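PDB 2C0N: A197 from Sulfolobus turreted icosahedral virus, which is probably a viral glycosyltransferase of the GT-A fold, moving sugar units from activated donors to acceptor molecules. Local coordinates for residues L17-F20 and L21-D25; S98-R101 and K102-K106; V152-F155 and S156-P160. One frame throughout, in Å; residues are numbered along the deposited sequence.

Contact 1 of 3, residues L17-F20 and L21-D25; sequences LIDF and LVKND
The C-terminal end of helix 15-23, closed by a Schellman motif, brings Phe20 and Asn24 together. In this GT-A fold the helix follows strands 3-8 and 12-14 and leads into strand 28-31. Two donors grip Phe20 O. Asn24 N reaches Phe20 O at 3.1 Å, tilted from the carbonyl plane. Asn24 ND2 meets Phe20 O in the carbonyl plane, on a lone pair, at 2.8 Å, with an N-H...O angle of 164°. The carbonyl also lies close to the amide plane, so this bond fixes the turn of the amide. Asn24 ND2 also sits 3.3 Å from Phe20 CD1, with ring and amide planes 41° apart. The chain then turns through Asp25, whose positive phi (55°) lets Asp25 N return to Val22 O and Ile26 N to Leu21 O. The Asp25 carboxylate forms a salt bridge with Arg195 of the second subunit. On the buried side the Phe20 ring packs on Val65, Pro66 and Leu60. Phe20 CD2 touches Leu21 CD2 at 3.9 Å. One turn apart, Leu17 CG and Leu21 CG lie 4.4 Å from each other. Ile18 and Val22 lie along another flank. They pack on Val13 and Tyr28 of the second subunit, so this part of the helix belongs to the dimer interface. Asp19 and Lys23 make an i to i+4 salt bridge, with the lysine chain bent near its end to bring NZ to the carboxylate. Lys23 NZ is modelled 2.5 Å from Asp19 OD2, closer than expected, so the exact length is doubtful.

Contact 2 of 3, residues S98-R101 and K102-K106; sequences SVYR and KDWEK
Arg101 holds the Glu105 carboxylate side-on through two nitrogens. Arg101 NE meets Glu105 OE2 at 3.0 Å with an N-H...O angle of 170°, and OE2 lies in the guanidinium plane. Arg101 NH2 meets Glu105 OE1 at 3.1 Å. Both nitrogens come from above the carboxylate plane, and the two flat groups are turned 60° apart. The Glu105 chain is bent about its CB-CG bond, which folds the carboxylate back toward the arginine. The backbone N of Arg101 adds a weak bond to Glu105 OE2. Glu105 N gives a straighter bond to Val99 O at 2.9 Å. Beside it, Glu105 CG packs on Val99 CG2 at 3.5 Å. Beyond these bonds, Tyr100 and Trp104 make a T-shaped pair. The edge of the tyrosine points at the face of the six-membered ring of the tryptophan, with centroids 5.1 Å apart and planes at 84°. Tyr100 CD2 comes within 3.5 Å of Trp104 CZ3. The tyrosine also reaches Val152 and Phe155 of helix 150-158, and Trp104 touches Asp151. The arrangement is a tight reversal of the chain after strand 99-100, closed by a single beta bridge between Tyr100 and Trp104, with the salt bridge and the T-shaped pair beside it.

Contact 3 of 3, residues V152-F155 and S156-P160; sequences VYFF and STHKP
Thr157 lies over one face of the Tyr153 ring. Thr157 OG1 is 3.3 Å above the ring plane, over the centre, and CB makes a CH-pi contact over the face. With CG anti to the backbone N (chi1 172°), the tyrosine ring is carried along the helix to its i+4 neighbour. The hydroxyl Thr157 OG1 also donates to Tyr153 O at 2.8 Å, alongside the backbone N of Thr157. Ser156 repeats this one residue earlier: its N and OG both donate to Val152 O, the OG from above the carbonyl plane. The His158 ring is set obliquely to two aromatic rings, 80° from the plane of Tyr153 and 59° from that of Phe154. His158 ND1 approaches Phe154 CD2 at 3.6 Å and gives a weak bond to Phe154 O. Phe154 also meets the ring of Phe136, nearly parallel to it. Farther on, Pro160 CG touches Phe155 CD1 at 3.5 Å, the two side chains crossing at about a right angle. Val84 touches both. Lys159, with positive phi, turns the chain out of the helix before Pro160, and Lys159 N bonds to Phe155 O at 3.0 Å. This is the C-terminal end of helix 150-158, with Tyr153, Phe154 and His158 as an aromatic cluster along its side and a proline beyond its last turn.

Overall arrangement
Contacts 1 and 3 are both C-terminal helix ends, on helices 15-23 and 150-158, yet they lie on opposite sides of the chain's centre, about 30 Å apart between centres. Each has a buried apolar side and an exposed polar one. In contact 1 the polar side carries charges and an asparagine, and one flank meets the second subunit. In contact 3 serine and threonine hydroxyls serve the polar side, aromatic rings fill the buried one, and no other chain of the assembly touches it. Contact 2, a loop after a short strand, is partly buried: Val99 and Glu105 lie inside, Arg101 and Lys102 at the surface. Tyr100 joins it to helix 150-158, with Tyr100 OH 3.5 Å from Phe155 CB.

Contact 1 of 3, residues L17-F20 and L21-D25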
# COMPACT_ATOMS: atom_id res chain seq x y z
N LEU A 17 -7.21 -2.18 1.69
CA LEU A 17 -6.32 -2.99 2.54
C LEU A 17 -5.24 -2.14 3.24
O LEU A 17 -5.01 -2.32 4.42
CB LEU A 17 -5.73 -4.20 1.78
CG LEU A 17 -4.79 -5.09 2.60
CD1 LEU A 17 -5.52 -5.72 3.66
CD2 LEU A 17 -4.19 -6.10 1.70
N ILE A 18 -4.68 -1.13 2.56
CA ILE A 18 -3.77 -0.20 3.20
C ILE A 18 -4.43 0.44 4.39
O ILE A 18 -3.81 0.56 5.47
CB ILE A 18 -3.29 0.84 2.23
CG1 ILE A 18 -2.51 0.16 1.12
CG2 ILE A 18 -2.35 1.89 2.90
CD1 ILE A 18 -2.12 1.10 0.06
N ASP A 19 -5.68 0.84 4.23
CA ASP A 19 -6.41 1.49 5.34
C ASP A 19 -6.58 0.57 6.54
O ASP A 19 -6.37 1.00 7.69
CB ASP A 19 -7.76 2.00 4.85
CG ASP A 19 -8.28 3.14 5.67
OD1 ASP A 19 -7.47 4.00 6.14
OD2 ASP A 19 -9.50 3.16 5.88
N PHE A 20 -6.94 -0.68 6.28
CA PHE A 20 -7.03 -1.67 7.33
C PHE A 20 -5.67 -1.82 8.04
O PHE A 20 -5.61 -1.86 9.28
CB PHE A 20 -7.44 -3.03 6.74
CG PHE A 20 -7.19 -4.18 7.66
CD1 PHE A 20 -8.05 -4.41 8.72
CD2 PHE A 20 -6.08 -4.96 7.52
CE1 PHE A 20 -7.83 -5.51 9.58
CE2 PHE A 20 -5.88 -6.02 8.35
CZ PHE A 20 -6.73 -6.28 9.39
N LEU A 21 -4.60 -1.92 7.26
CA LEU A 21 -3.24 -2.08 7.82
C LEU A 21 -2.81 -0.93 8.73
O LEU A 21 -2.25 -1.17 9.84
CB LEU A 21 -2.21 -2.33 6.72
CG LEU A 21 -2.38 -3.61 5.92
CD1 LEU A 21 -1.32 -3.64 4.83
CD2 LEU A 21 -2.25 -4.86 6.82
N VAL A 22 -3.11 0.31 8.31
CA VAL A 22 -2.75 1.50 9.06
C VAL A 22 -3.61 1.65 10.32
O VAL A 22 -3.10 1.84 11.44
CB VAL A 22 -2.89 2.77 8.15
CG1 VAL A 22 -2.75 4.07 8.95
CG2 VAL A 22 -1.87 2.70 7.09
N LYS A 23 -4.91 1.57 10.12
CA LYS A 23 -5.86 1.82 11.19
C LYS A 23 -5.71 0.84 12.34
O LYS A 23 -5.94 1.21 13.49
CB LYS A 23 -7.29 1.78 10.66
CG LYS A 23 -7.71 3.08 10.04
CD LYS A 23 -9.02 2.97 9.29
CE LYS A 23 -9.62 4.35 9.06
NZ LYS A 23 -10.33 4.48 7.78
N ASN A 24 -5.28 -0.38 12.03
CA ASN A 24 -5.18 -1.44 13.02
C ASN A 24 -3.75 -1.77 13.47
O ASN A 24 -3.54 -2.74 14.19
CB ASN A 24 -5.88 -2.68 12.50
CG ASN A 24 -7.35 -2.45 12.32
OD1 ASN A 24 -8.11 -2.51 13.29
ND2 ASN A 24 -7.78 -2.17 11.08
N ASP A 25 -2.79 -0.93 13.08
CA ASP A 25 -1.41 -1.07 13.55
C ASP A 25 -0.84 -2.46 13.27
O ASP A 25 -0.09 -3.01 14.04
CB ASP A 25 -1.34 -0.73 15.03
CG ASP A 25 0.06 -0.43 15.53
OD1 ASP A 25 0.97 -0.19 14.71
OD2 ASP A 25 0.25 -0.42 16.77

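Contact 2 of 3, residues S98-R101 and K102-K106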
# COMPACT_ATOMS: atom_id res chain seq x y z
N SER A 98 -15.52 -18.75 2.12
CA SER A 98 -14.13 -19.21 2.17
C SER A 98 -13.79 -20.36 3.11
O SER A 98 -12.61 -20.59 3.35
CB SER A 98 -13.28 -18.04 2.62
OG SER A 98 -13.79 -17.52 3.85
N VAL A 99 -14.77 -21.05 3.68
CA VAL A 99 -14.48 -22.18 4.56
C VAL A 99 -15.27 -23.35 4.05
O VAL A 99 -16.31 -23.17 3.42
CB VAL A 99 -14.85 -21.90 6.04
CG1 VAL A 99 -14.24 -20.60 6.52
CG2 VAL A 99 -16.32 -21.87 6.23
N TYR A 100 -14.77 -24.55 4.29
CA TYR A 100 -15.48 -25.75 3.83
C TYR A 100 -15.48 -26.90 4.81
O TYR A 100 -14.55 -27.06 5.60
CB TYR A 100 -14.93 -26.22 2.50
CG TYR A 100 -13.48 -26.65 2.54
CD1 TYR A 100 -13.12 -27.95 2.91
CD2 TYR A 100 -12.46 -25.76 2.18
CE1 TYR A 100 -11.80 -28.34 2.94
CE2 TYR A 100 -11.14 -26.15 2.20
CZ TYR A 100 -10.82 -27.43 2.58
OH TYR A 100 -9.49 -27.84 2.60
N ARG A 101 -16.56 -27.68 4.75
CA ARG A 101 -16.58 -29.02 5.34
C ARG A 101 -16.63 -29.98 4.15
O ARG A 101 -15.58 -30.35 3.63
CB ARG A 101 -17.72 -29.18 6.32
CG ARG A 101 -17.50 -28.31 7.55
CD ARG A 101 -18.66 -28.32 8.50
NE ARG A 101 -19.81 -27.65 7.93
CZ ARG A 101 -20.99 -27.52 8.53
NH1 ARG A 101 -21.20 -28.04 9.75
NH2 ARG A 101 -21.97 -26.87 7.91
N LYS A 102 -17.82 -30.33 3.66
CA LYS A 102 -17.90 -31.19 2.47
C LYS A 102 -17.73 -30.37 1.21
O LYS A 102 -17.22 -30.87 0.20
CB LYS A 102 -19.22 -31.98 2.44
CG LYS A 102 -19.30 -33.08 3.49
CD LYS A 102 -20.03 -34.32 2.98
CE LYS A 102 -20.08 -35.43 4.04
NZ LYS A 102 -20.57 -36.75 3.52
N ASP A 103 -18.17 -29.12 1.26
CA ASP A 103 -18.00 -28.17 0.17
C ASP A 103 -17.92 -26.74 0.75
O ASP A 103 -18.09 -26.55 1.95
CB ASP A 103 -19.15 -28.31 -0.82
CG ASP A 103 -18.90 -27.58 -2.13
OD1 ASP A 103 -17.73 -27.19 -2.41
OD2 ASP A 103 -19.89 -27.39 -2.88
N TRP A 104 -17.65 -25.75 -0.11
CA TRP A 104 -17.64 -24.35 0.32
C TRP A 104 -18.96 -24.11 1.02
O TRP A 104 -20.00 -24.51 0.53
CB TRP A 104 -17.41 -23.39 -0.84
CG TRP A 104 -16.14 -23.65 -1.52
CD1 TRP A 104 -15.98 -24.21 -2.76
CD2 TRP A 104 -14.82 -23.46 -0.99
NE1 TRP A 104 -14.64 -24.34 -3.04
CE2 TRP A 104 -13.91 -23.88 -1.97
CE3 TRP A 104 -14.32 -22.92 0.21
CZ2 TRP A 104 -12.52 -23.81 -1.79
CZ3 TRP A 104 -12.96 -22.84 0.39
CH2 TRP A 104 -12.07 -23.29 -0.60
N GLU A 105 -18.90 -23.50 2.20
CA GLU A 105 -20.10 -23.27 2.99
C GLU A 105 -21.01 -22.25 2.33
O GLU A 105 -20.55 -21.31 1.69
CB GLU A 105 -19.75 -22.81 4.40
CG GLU A 105 -19.03 -23.87 5.23
CD GLU A 105 -19.85 -25.12 5.41
OE1 GLU A 105 -21.07 -24.98 5.62
OE2 GLU A 105 -19.28 -26.25 5.36
N LYS A 106 -22.32 -22.48 2.48
CA LYS A 106 -23.31 -21.56 1.91
C LYS A 106 -23.69 -20.45 2.91
O LYS A 106 -24.13 -19.38 2.51
CB LYS A 106 -24.54 -22.35 1.46
CG LYS A 106 -24.24 -23.32 0.32
CD LYS A 106 -23.96 -22.58 -1.01
CE LYS A 106 -24.46 -23.43 -2.22
NZ LYS A 106 -24.46 -22.70 -3.57

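Contact 3 of 3, residues V152-F155 and S156-P160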
# COMPACT_ATOMS: atom_id res chain seq x y z
N VAL A 152 -6.33 -26.64 -0.23
CA VAL A 152 -6.86 -28.00 0.00
C VAL A 152 -5.72 -28.96 0.32
O VAL A 152 -5.85 -29.81 1.20
CB VAL A 152 -7.72 -28.52 -1.17
CG1 VAL A 152 -8.14 -29.97 -0.95
CG2 VAL A 152 -8.94 -27.64 -1.30
N TYR A 153 -4.58 -28.79 -0.36
CA TYR A 153 -3.41 -29.60 -0.03
C TYR A 153 -3.02 -29.44 1.44
O TYR A 153 -2.85 -30.43 2.14
CB TYR A 153 -2.22 -29.22 -0.91
CG TYR A 153 -0.92 -29.89 -0.50
CD1 TYR A 153 -0.11 -29.31 0.47
CD2 TYR A 153 -0.51 -31.10 -1.07
CE1 TYR A 153 1.07 -29.89 0.87
CE2 TYR A 153 0.69 -31.71 -0.67
CZ TYR A 153 1.47 -31.08 0.30
OH TYR A 153 2.65 -31.62 0.74
N PHE A 154 -2.88 -28.19 1.88
CA PHE A 154 -2.42 -27.88 3.24
C PHE A 154 -3.30 -28.59 4.28
O PHE A 154 -2.81 -29.30 5.17
CB PHE A 154 -2.48 -26.38 3.49
CG PHE A 154 -2.16 -25.99 4.87
CD1 PHE A 154 -3.15 -25.65 5.76
CD2 PHE A 154 -0.84 -25.97 5.30
CE1 PHE A 154 -2.84 -25.28 7.05
CE2 PHE A 154 -0.52 -25.63 6.60
CZ PHE A 154 -1.50 -25.28 7.47
N PHE A 155 -4.60 -28.40 4.15
CA PHE A 155 -5.55 -29.02 5.06
C PHE A 155 -5.67 -30.54 4.92
O PHE A 155 -5.78 -31.28 5.94
CB PHE A 155 -6.90 -28.33 4.90
CG PHE A 155 -6.89 -26.94 5.44
CD1 PHE A 155 -6.90 -26.73 6.78
CD2 PHE A 155 -6.81 -25.82 4.61
CE1 PHE A 155 -6.87 -25.43 7.30
CE2 PHE A 155 -6.74 -24.55 5.12
CZ PHE A 155 -6.77 -24.34 6.45
N SER A 156 -5.64 -31.03 3.68
CA SER A 156 -5.80 -32.48 3.48
C SER A 156 -4.58 -33.24 3.96
O SER A 156 -4.68 -34.38 4.44
CB SER A 156 -6.05 -32.80 2.00
OG SER A 156 -7.26 -32.22 1.57
N THR A 157 -3.42 -32.61 3.82
CA THR A 157 -2.16 -33.25 4.12
C THR A 157 -1.81 -33.15 5.58
O THR A 157 -1.40 -34.12 6.19
CB THR A 157 -1.01 -32.62 3.31
OG1 THR A 157 -1.32 -32.71 1.91
CG2 THR A 157 0.31 -33.34 3.58
N HIS A 158 -1.97 -31.95 6.15
CA HIS A 158 -1.50 -31.67 7.51
C HIS A 158 -2.59 -31.73 8.58
O HIS A 158 -2.27 -31.77 9.76
CB HIS A 158 -0.79 -30.33 7.52
CG HIS A 158 0.31 -30.26 6.52
ND1 HIS A 158 0.31 -29.38 5.46
CD2 HIS A 158 1.41 -31.02 6.38
CE1 HIS A 158 1.39 -29.58 4.73
NE2 HIS A 158 2.08 -30.57 5.27
N LYS A 159 -3.85 -31.77 8.16
CA LYS A 159 -5.00 -32.04 9.04
C LYS A 159 -4.97 -31.24 10.37
O LYS A 159 -5.10 -31.80 11.46
CB LYS A 159 -5.16 -33.55 9.30
CG LYS A 159 -5.23 -34.37 8.00
CD LYS A 159 -5.15 -35.86 8.21
CE LYS A 159 -6.53 -36.50 8.45
NZ LYS A 159 -6.39 -37.98 8.69
N PRO A 160 -4.82 -29.92 10.27
CA PRO A 160 -4.88 -29.10 11.46
C PRO A 160 -6.27 -29.15 12.09
O PRO A 160 -7.28 -29.32 11.40
CB PRO A 160 -4.59 -27.68 10.92
CG PRO A 160 -4.94 -27.77 9.48
CD PRO A 160 -4.57 -29.12 9.05